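Local coordinates for DUF6844 domain-containing protein (Francisella tularensis subsp. tularensis, PDB 4QVR) that is of unknown function but carries a probable signal sequence and a DUF6844 domain, consistent with a role outside the cytoplasm that has yet to be identified, at residues A71-A76 and L252-F257; D100-Y105 and V118-G123; E143-K148 and I267-I272. All coordinates share one frame; numbering follows the deposited sequence. Where two conformers were deposited one is given.

Contact 1: A71-A76 and L252-F257; sequences ANLNNA and LPIKTF
L73 spreads its two methyl branches over strand residues L252 and I254, one branch to each. CD1 of L73 meets CD2 of L252 at 4.1 Å, the two leucines reaching toward each other tip to tip. CD2 of L73 lies 3.9 Å from CG2 of I254, and here the two side chains cross at about a right angle. In L73, CG stands beside the backbone N (chi1 -60°), which carries the fork from the flank of helix 67-78 across to the strand. I254 was modelled in two conformers, and its contact with L73 applies to the one described. One turn further along the helix, A76 points its CB at the backbone, 3.5 Å from the carbonyl O of I254. A76 and I254 also mark the nearest backbone approach, 6.2 Å between CA atoms. A water bridges the same two residues, lying 3.0 Å from A76 O and 2.9 Å from I254 O; it has more acceptors around it than protons to give, so it cannot serve all of them at once. The strand residues under the helix form a classic beta bulge: I254 and K255 both bond by their backbones to V270 on the adjacent strand 264-273, and I254 takes the near-helical psi of -19° expected at the first bulge position. Strand 251-261 is an outermost strand of the three-stranded antiparallel sheet, and the helix follows its course with the short segment axes 29° apart. L73 also packs on F322 and L252 on V320, both of strand 318-322, bringing the second sheet into the same apolar cluster. Just past the helix, K255 NZ hydrogen-bonds to T79 OG1, D80 O and S81 OG, pinning the chain that leaves it to the bulged strand.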
# COMPACT_ATOMS: atom_id res chain seq x y z
N ALA A 71 17.64 4.82 -9.39
CA ALA A 71 18.31 3.51 -9.29
C ALA A 71 17.75 2.71 -8.11
O ALA A 71 17.87 1.49 -8.10
CB ALA A 71 19.81 3.69 -9.13
N ASN A 72 17.18 3.39 -7.12
CA ASN A 72 16.59 2.70 -5.96
C ASN A 72 15.27 2.06 -6.36
O ASN A 72 15.06 0.87 -6.13
CB ASN A 72 16.33 3.67 -4.80
CG ASN A 72 17.59 4.36 -4.31
OD1 ASN A 72 17.55 5.52 -3.89
ND2 ASN A 72 18.71 3.65 -4.36
N LEU A 73 14.39 2.87 -6.95
CA LEU A 73 13.09 2.37 -7.38
C LEU A 73 13.22 1.39 -8.54
O LEU A 73 12.53 0.37 -8.55
CB LEU A 73 12.13 3.52 -7.70
CG LEU A 73 11.87 4.44 -6.50
CD1 LEU A 73 10.81 5.47 -6.83
CD2 LEU A 73 11.45 3.65 -5.27
N ASN A 74 14.11 1.66 -9.51
CA ASN A 74 14.29 0.72 -10.63
C ASN A 74 14.96 -0.58 -10.20
O ASN A 74 14.57 -1.67 -10.65
CB ASN A 74 15.04 1.36 -11.82
CG ASN A 74 14.15 2.26 -12.69
OD1 ASN A 74 12.99 2.53 -12.37
ND2 ASN A 74 14.70 2.71 -13.81
N ASN A 75 15.95 -0.51 -9.32
CA ASN A 75 16.60 -1.74 -8.87
C ASN A 75 15.68 -2.62 -8.03
O ASN A 75 15.81 -3.85 -8.05
CB ASN A 75 17.91 -1.46 -8.11
CG ASN A 75 18.98 -0.87 -9.01
OD1 ASN A 75 18.84 -0.85 -10.24
ND2 ASN A 75 20.07 -0.39 -8.40
N ALA A 76 14.76 -1.99 -7.29
CA ALA A 76 13.80 -2.71 -6.46
C ALA A 76 12.87 -3.53 -7.37
O ALA A 76 12.57 -4.69 -7.09
CB ALA A 76 13.02 -1.74 -5.59
N LEU A 252 4.95 4.63 -0.82
CA LEU A 252 5.01 3.71 -1.94
C LEU A 252 5.55 2.32 -1.57
O LEU A 252 6.51 2.22 -0.81
CB LEU A 252 5.97 4.35 -2.92
CG LEU A 252 6.08 3.91 -4.35
CD1 LEU A 252 4.85 4.39 -5.09
CD2 LEU A 252 7.34 4.53 -4.94
N PRO A 253 4.95 1.23 -2.11
CA PRO A 253 5.53 -0.09 -1.82
C PRO A 253 6.79 -0.25 -2.63
O PRO A 253 6.85 0.24 -3.77
CB PRO A 253 4.48 -1.10 -2.33
CG PRO A 253 3.35 -0.31 -2.88
CD PRO A 253 3.57 1.16 -2.60
N ILE A 254 7.79 -0.91 -2.09
CA ILE A 254 9.00 -1.11 -2.87
C ILE A 254 9.41 -2.56 -3.02
O ILE A 254 10.13 -2.88 -3.95
CB ILE A 254 10.18 -0.25 -2.41
CG1 ILE A 254 10.52 -0.51 -0.96
CG2 ILE A 254 9.87 1.23 -2.65
CD1 ILE A 254 11.78 0.21 -0.55
N LYS A 255 8.88 -3.41 -2.14
CA LYS A 255 9.16 -4.81 -2.17
C LYS A 255 8.07 -5.57 -1.43
O LYS A 255 7.59 -5.13 -0.39
CB LYS A 255 10.48 -5.05 -1.42
CG LYS A 255 11.01 -6.48 -1.46
CD LYS A 255 11.57 -6.79 -2.85
CE LYS A 255 11.81 -8.27 -3.03
NZ LYS A 255 12.17 -8.57 -4.42
N THR A 256 7.64 -6.70 -1.99
CA THR A 256 6.66 -7.56 -1.33
C THR A 256 7.26 -8.93 -1.27
O THR A 256 8.15 -9.24 -2.06
CB THR A 256 5.34 -7.63 -2.07
OG1 THR A 256 5.58 -7.88 -3.46
CG2 THR A 256 4.60 -6.32 -1.93
N PHE A 257 6.75 -9.75 -0.34
CA PHE A 257 7.20 -11.12 -0.12
C PHE A 257 6.01 -12.02 0.21
O PHE A 257 5.05 -11.57 0.84
CB PHE A 257 8.11 -11.21 1.11
CG PHE A 257 9.38 -10.42 1.00
CD1 PHE A 257 10.51 -10.98 0.44
CD2 PHE A 257 9.45 -9.14 1.50
CE1 PHE A 257 11.69 -10.26 0.34
CE2 PHE A 257 10.61 -8.42 1.41
CZ PHE A 257 11.73 -8.98 0.82
O HOH W 1 9.81 -4.93 -5.93

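Contact 2: D100-Y105 and V118-G123; sequences DVMENY and VGSAIG
S120 is the first residue of strand 118-123 to meet the helix, its CB lying 3.9 Å from SE of the selenomethionine M102. The CA atoms of this pair make the nearest backbone approach, at 7.1 Å. S120 turns toward the helix and offers mainly its CB; its OG is 4.1 Å from CE of M102. At A121 the strand presents main chain instead: the carbonyl O lies 4.1 Å from the same methyl, while CB points away and packs on K148 and A149 of helix 134-159, across the sheet. I122 then supplies the tightest apolar touch, CG1 to M102 CE at 3.6 Å, with CD1 only slightly farther off. The side chains of M102 and I122 meet at a slant, and the flank of I122 is covered further by E95, L98 and N99 of helix 94-108. M102 therefore acts as a single long probe. Its chain is extended at chi2 and then bent at chi3 (-61°), so that SE passes over S120 and the terminal methyl turns in between S120 and I122. F257 of strand 251-261 packs against M102 as well, so this one side chain reaches both outermost strands. With segment axes 164° apart, helix 94-108 runs nearly antiparallel to strand 117-126, which comes after the short helix 111-114: a helix packed on an antiparallel sheet, as in alpha+beta folds.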
# COMPACT_ATOMS: atom_id res chain seq x y z
N ASP A 100 11.56 -11.40 9.47
CA ASP A 100 13.00 -11.59 9.28
C ASP A 100 13.43 -11.16 7.89
O ASP A 100 14.36 -10.38 7.75
CB ASP A 100 13.44 -13.02 9.52
CG ASP A 100 13.38 -13.42 10.99
OD1 ASP A 100 13.32 -12.53 11.87
OD2 ASP A 100 13.42 -14.64 11.26
N VAL A 101 12.74 -11.65 6.86
CA VAL A 101 13.12 -11.29 5.51
C VAL A 101 12.90 -9.80 5.22
O VAL A 101 13.67 -9.21 4.48
CB VAL A 101 12.42 -12.15 4.44
CG1 VAL A 101 12.73 -13.63 4.67
CG2 VAL A 101 10.93 -11.92 4.46
N MSE A 102 11.88 -9.19 5.80
CA MSE A 102 11.69 -7.75 5.56
C MSE A 102 12.73 -6.94 6.29
O MSE A 102 13.25 -6.01 5.70
CB MSE A 102 10.29 -7.26 5.83
CG MSE A 102 9.33 -7.93 4.86
SE MSE A 102 7.56 -7.22 5.29
CE MSE A 102 7.16 -7.71 7.13
N GLU A 103 13.03 -7.25 7.55
CA GLU A 103 14.07 -6.52 8.32
C GLU A 103 15.43 -6.60 7.59
O GLU A 103 16.13 -5.62 7.47
CB GLU A 103 14.26 -7.12 9.72
CG GLU A 103 13.08 -7.04 10.68
CD GLU A 103 12.84 -5.67 11.29
OE1 GLU A 103 13.21 -4.65 10.67
OE2 GLU A 103 12.25 -5.63 12.41
N ASN A 104 15.81 -7.79 7.15
CA ASN A 104 17.00 -7.99 6.37
C ASN A 104 17.02 -7.19 5.09
O ASN A 104 18.06 -6.63 4.69
CB ASN A 104 17.16 -9.45 6.05
CG ASN A 104 17.67 -10.24 7.23
OD1 ASN A 104 18.21 -9.68 8.20
ND2 ASN A 104 17.56 -11.56 7.15
N TYR A 105 15.90 -7.16 4.40
CA TYR A 105 15.82 -6.38 3.17
C TYR A 105 16.02 -4.87 3.46
O TYR A 105 16.73 -4.16 2.74
CB TYR A 105 14.47 -6.64 2.47
CG TYR A 105 14.33 -5.92 1.17
CD1 TYR A 105 14.90 -6.42 -0.00
CD2 TYR A 105 13.64 -4.70 1.09
CE1 TYR A 105 14.78 -5.72 -1.21
CE2 TYR A 105 13.53 -4.01 -0.10
CZ TYR A 105 14.10 -4.51 -1.24
OH TYR A 105 13.93 -3.78 -2.41
N VAL A 118 10.43 4.36 6.63
CA VAL A 118 10.40 3.01 6.09
C VAL A 118 9.53 2.21 7.03
O VAL A 118 9.73 2.22 8.24
CB VAL A 118 11.80 2.37 6.00
CG1 VAL A 118 11.72 0.98 5.37
CG2 VAL A 118 12.73 3.23 5.17
N GLY A 119 8.59 1.47 6.46
CA GLY A 119 7.69 0.67 7.24
C GLY A 119 7.50 -0.71 6.64
O GLY A 119 7.82 -0.97 5.49
N SER A 120 7.00 -1.60 7.46
CA SER A 120 6.70 -2.93 6.98
C SER A 120 5.41 -3.45 7.67
O SER A 120 5.09 -3.05 8.80
CB SER A 120 7.89 -3.85 7.20
OG SER A 120 8.20 -3.98 8.56
N ALA A 121 4.66 -4.29 6.96
CA ALA A 121 3.41 -4.88 7.48
C ALA A 121 3.11 -6.20 6.81
O ALA A 121 3.54 -6.49 5.73
CB ALA A 121 2.22 -3.95 7.31
N ILE A 122 2.34 -7.00 7.51
CA ILE A 122 2.01 -8.31 7.05
C ILE A 122 0.52 -8.45 7.05
O ILE A 122 -0.15 -7.83 7.85
CB ILE A 122 2.58 -9.30 8.06
CG1 ILE A 122 4.09 -9.31 7.95
CG2 ILE A 122 1.98 -10.71 7.91
CD1 ILE A 122 4.75 -10.12 9.05
N GLY A 123 0.00 -9.25 6.13
CA GLY A 123 -1.40 -9.60 6.07
C GLY A 123 -1.43 -11.10 5.78
O GLY A 123 -0.46 -11.62 5.18

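Contact 3: E143-K148 and I267-I272; sequences EKALIK and IGVVVI
A145 and V269 meet through one methyl each: CB of A145 is 3.8 Å from CG1 of V269. The same alanine CB also sits 3.8 Å from the carbonyl O of I267, so it rests partly on side chain and partly on strand backbone. Its small size suits so close an approach, the CA atoms of A145 and G268 being 6.4 Å apart. In V269, chi1 of 59° sets CG1 between the backbone N and the carbonyl carbon and directs it at the helix, where it reaches beyond the methyl of A145 to the main chain, 4.0 Å from L146 N. L146 flanks this point more loosely, its side chain approaching the strand without a close atom pair. Around the contact, I267 packs on A141 and F142, and V271 on A149, all of helix 134-159, so three strand residues spaced two apart lean on one helix. Axes of the two short segments pass 7.7 Å from each other at 34°. Strand 264-273 lies in the middle of the antiparallel sheet, and the result is an apolar helix face laid over a central beta strand, a helix layer on an antiparallel sheet, as in alpha+beta folds.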
# COMPACT_ATOMS: atom_id res chain seq x y z
N GLU A 143 -3.63 -6.94 0.25
CA GLU A 143 -4.49 -5.76 0.52
C GLU A 143 -4.52 -5.39 2.00
O GLU A 143 -4.46 -4.21 2.37
CB GLU A 143 -5.91 -5.98 -0.01
CG GLU A 143 -5.97 -5.93 -1.56
CD GLU A 143 -7.23 -6.55 -2.18
OE1 GLU A 143 -8.24 -6.82 -1.47
OE2 GLU A 143 -7.21 -6.79 -3.41
N LYS A 144 -4.57 -6.39 2.85
CA LYS A 144 -4.55 -6.14 4.30
C LYS A 144 -3.20 -5.62 4.76
O LYS A 144 -3.12 -4.77 5.62
CB LYS A 144 -4.85 -7.42 5.07
CG LYS A 144 -6.30 -7.92 5.00
CD LYS A 144 -6.24 -9.33 5.55
CE LYS A 144 -7.54 -9.97 5.91
NZ LYS A 144 -7.17 -11.26 6.53
N ALA A 145 -2.13 -6.21 4.25
CA ALA A 145 -0.80 -5.75 4.56
C ALA A 145 -0.64 -4.27 4.14
O ALA A 145 -0.18 -3.41 4.91
CB ALA A 145 0.22 -6.59 3.81
N LEU A 146 -1.00 -3.97 2.90
CA LEU A 146 -0.85 -2.56 2.42
C LEU A 146 -1.59 -1.58 3.28
O LEU A 146 -1.05 -0.54 3.68
CB LEU A 146 -1.40 -2.43 1.02
CG LEU A 146 -1.34 -1.03 0.39
CD1 LEU A 146 0.11 -0.57 0.25
CD2 LEU A 146 -2.02 -1.09 -0.96
N ILE A 147 -2.85 -1.89 3.57
CA ILE A 147 -3.69 -1.00 4.38
C ILE A 147 -3.15 -0.84 5.77
O ILE A 147 -3.24 0.23 6.38
CB ILE A 147 -5.16 -1.50 4.42
CG1 ILE A 147 -5.88 -1.10 3.12
CG2 ILE A 147 -5.91 -0.91 5.59
CD1 ILE A 147 -7.30 -1.63 3.02
N LYS A 148 -2.57 -1.91 6.29
CA LYS A 148 -1.97 -1.87 7.62
C LYS A 148 -0.74 -0.98 7.60
O LYS A 148 -0.52 -0.17 8.50
CB LYS A 148 -1.63 -3.28 8.04
CG LYS A 148 -1.18 -3.45 9.47
CD LYS A 148 -1.15 -4.94 9.75
CE LYS A 148 -0.93 -5.25 11.21
NZ LYS A 148 0.37 -4.72 11.67
N ILE A 267 1.48 -12.31 3.25
CA ILE A 267 2.22 -11.36 2.43
C ILE A 267 2.86 -10.27 3.31
O ILE A 267 2.21 -9.75 4.21
CB ILE A 267 1.27 -10.61 1.45
CG1 ILE A 267 0.64 -11.52 0.40
CG2 ILE A 267 1.97 -9.48 0.74
CD1 ILE A 267 1.56 -11.98 -0.70
N GLY A 268 4.10 -9.89 3.01
CA GLY A 268 4.75 -8.80 3.70
C GLY A 268 5.01 -7.71 2.68
O GLY A 268 5.26 -7.98 1.51
N VAL A 269 4.89 -6.46 3.09
CA VAL A 269 5.14 -5.36 2.17
C VAL A 269 6.02 -4.37 2.92
O VAL A 269 5.85 -4.17 4.12
CB VAL A 269 3.84 -4.71 1.67
CG1 VAL A 269 3.02 -4.19 2.82
CG2 VAL A 269 4.13 -3.56 0.67
N VAL A 270 7.04 -3.89 2.22
CA VAL A 270 7.93 -2.88 2.74
C VAL A 270 7.55 -1.64 1.96
O VAL A 270 7.51 -1.67 0.73
CB VAL A 270 9.41 -3.24 2.44
CG1 VAL A 270 10.36 -2.09 2.78
CG2 VAL A 270 9.84 -4.46 3.22
N VAL A 271 7.26 -0.55 2.68
CA VAL A 271 6.92 0.74 2.05
C VAL A 271 7.94 1.84 2.46
O VAL A 271 8.60 1.74 3.50
CB VAL A 271 5.49 1.21 2.40
CG1 VAL A 271 4.40 0.25 1.89
CG2 VAL A 271 5.32 1.48 3.90
N ILE A 272 8.08 2.85 1.60
CA ILE A 272 8.93 3.99 1.87
C ILE A 272 8.10 5.23 1.60
O ILE A 272 7.18 5.18 0.81
CB ILE A 272 10.14 4.08 0.94
CG1 ILE A 272 9.64 4.33 -0.49
CG2 ILE A 272 11.00 2.85 1.09
CD1 ILE A 272 10.70 4.42 -1.53

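All three contacts place a helix on one three-stranded antiparallel sheet, each using a different strand: 251-261 in contact 1, 117-126 in contact 2 and the middle strand 264-273 in contact 3. Centres of contacts 2 and 3 lie about 9 Å apart; contact 1 is about 13 Å from either. Helix 134-159 covers the sheet face opposite helix 94-108, while helix 67-78 adjoins the latter, Y105 touching both A76 and K255. Along the chain, contact 2 nests inside the loop closed by contact 1, contact 3 follows contact 2, and contacts 1 and 3 interleave. N-terminal helices and the later DUF6844 strands thereby form one packed unit.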